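Carboxylesterase SOBER1 (Arabidopsis thaliana, PDB 6AVW) hydrolyses carboxylic esters with short acyl chains as well as phosphatidylcholine, and suppresses the hypersensitive response that the bacterial effector AvrBsT triggers. Local coordinates at residues V48-G53 and P63-K68. The protein carries 1 engineered substitution. Numbering follows the deposited sequence.
Engineered in segment 63-68: Ala65 (natural residue Leu).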
# COMPACT_ATOMS: atom_id res chain seq x y z
N VAL A 48 -18.60 -3.36 6.21
CA VAL A 48 -18.14 -3.06 4.86
C VAL A 48 -19.36 -2.82 3.99
O VAL A 48 -20.22 -3.70 3.85
CB VAL A 48 -17.26 -4.18 4.28
CG1 VAL A 48 -16.90 -3.89 2.84
CG2 VAL A 48 -16.01 -4.34 5.12
N THR A 49 -19.44 -1.63 3.39
CA THR A 49 -20.64 -1.21 2.68
C THR A 49 -20.87 -2.02 1.41
O THR A 49 -22.00 -2.41 1.12
CB THR A 49 -20.57 0.29 2.37
OG1 THR A 49 -20.72 1.03 3.59
CG2 THR A 49 -21.65 0.70 1.39
N CYS A 50 -19.81 -2.28 0.64
CA CYS A 50 -19.98 -3.06 -0.58
C CYS A 50 -20.35 -4.51 -0.30
O CYS A 50 -20.72 -5.23 -1.24
CB CYS A 50 -18.72 -2.99 -1.45
SG CYS A 50 -17.27 -3.79 -0.75
N ASN A 51 -20.26 -4.96 0.95
CA ASN A 51 -20.76 -6.27 1.36
C ASN A 51 -22.00 -6.15 2.23
O ASN A 51 -22.24 -6.98 3.11
CB ASN A 51 -19.67 -7.06 2.08
CG ASN A 51 -18.54 -7.46 1.15
OD1 ASN A 51 -17.40 -7.64 1.59
ND2 ASN A 51 -18.84 -7.60 -0.13
N ASN A 52 -22.80 -5.10 2.00
CA ASN A 52 -24.08 -4.91 2.67
C ASN A 52 -23.91 -4.79 4.19
O ASN A 52 -24.72 -5.30 4.96
CB ASN A 52 -25.07 -6.02 2.32
CG ASN A 52 -25.29 -6.14 0.82
OD1 ASN A 52 -25.11 -5.18 0.07
ND2 ASN A 52 -25.67 -7.33 0.38
N GLY A 53 -22.84 -4.12 4.61
CA GLY A 53 -22.60 -3.90 6.02
C GLY A 53 -22.10 -5.10 6.78
O GLY A 53 -22.04 -5.05 8.01
N PRO A 63 -17.16 1.64 -0.36
CA PRO A 63 -18.57 1.83 -0.75
C PRO A 63 -18.99 1.02 -1.96
O PRO A 63 -20.19 0.77 -2.13
CB PRO A 63 -18.67 3.33 -1.03
CG PRO A 63 -17.45 3.94 -0.39
CD PRO A 63 -16.39 2.89 -0.48
N GLU A 64 -18.06 0.60 -2.82
CA GLU A 64 -18.43 -0.02 -4.08
C GLU A 64 -17.30 -0.91 -4.58
O GLU A 64 -16.13 -0.52 -4.54
CB GLU A 64 -18.78 1.05 -5.12
CG GLU A 64 -19.23 0.50 -6.47
CD GLU A 64 -19.59 1.61 -7.44
OE1 GLU A 64 -20.59 2.32 -7.21
OE2 GLU A 64 -18.86 1.78 -8.44
N ALA A 65 -17.67 -2.10 -5.06
CA ALA A 65 -16.71 -3.04 -5.64
C ALA A 65 -17.43 -3.98 -6.60
O ALA A 65 -18.49 -4.51 -6.26
CB ALA A 65 -16.00 -3.82 -4.55
N PRO A 66 -16.87 -4.23 -7.80
CA PRO A 66 -15.58 -3.80 -8.38
C PRO A 66 -15.33 -2.29 -8.41
O PRO A 66 -16.26 -1.50 -8.55
CB PRO A 66 -15.67 -4.33 -9.82
CG PRO A 66 -16.54 -5.52 -9.71
CD PRO A 66 -17.58 -5.15 -8.69
N PHE A 67 -14.07 -1.91 -8.26
CA PHE A 67 -13.67 -0.52 -8.19
C PHE A 67 -13.27 -0.04 -9.58
O PHE A 67 -12.35 -0.60 -10.20
CB PHE A 67 -12.52 -0.33 -7.20
CG PHE A 67 -12.25 1.10 -6.86
CD1 PHE A 67 -12.82 1.68 -5.73
CD2 PHE A 67 -11.42 1.87 -7.65
CE1 PHE A 67 -12.57 3.00 -5.41
CE2 PHE A 67 -11.17 3.19 -7.34
CZ PHE A 67 -11.75 3.76 -6.22
N LYS A 68 -13.95 0.99 -10.07
CA LYS A 68 -13.66 1.62 -11.35
C LYS A 68 -13.13 3.03 -11.11
O LYS A 68 -13.13 3.54 -9.99
CB LYS A 68 -14.91 1.70 -12.23
CG LYS A 68 -15.30 0.41 -12.91
CD LYS A 68 -16.50 0.61 -13.82
CE LYS A 68 -16.40 1.90 -14.63
NZ LYS A 68 -15.34 1.84 -15.67
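Cys50 and Thr49 carry the contact from the 48-53 side, and they show how two loops can pack through van der Waals touches alone, with no hydrogen bond passing between the segments. Cys50 CB rests against the backbone of 63-68, 3.9 Å from Glu64 N and equally far from Ala65 N. Its thiol is set between the backbone N and the carbonyl carbon (chi1 67°), which directs SG to the methyl of the engineered Ala65, where SG and Ala65 CB meet at 4.0 Å. Thr49 adds a methyl-to-backbone contact: chi1 of -71° sets OG1 beside the backbone N and leaves CG2 anti to it, and this methyl lies 3.9 Å from Pro63 CA and 3.8 Å from Pro63 O. In this alpha/beta hydrolase, 48-53 runs from the end of strand 45-48 through the turn of the hairpin it makes with strand 54-57, while 63-68 lies within the loop that joins strand 54-57 to helix 75-93. The methyl of Ala65 is about 8 Å from the side chains of Ser108 and His194, assigned to the charge relay by similarity, which puts the Ala65 end of this surface contact near the probable catalytic centre.

The polar bonds run within or around the segments. Val48 O accepts Asn51 N at 3.2 Å and Gly53 N at 2.8 Å. Thr49 OG1 pairs with Asp61, Glu64 OE2 with Ser71, and a backbone bond joins Cys50 to Val62.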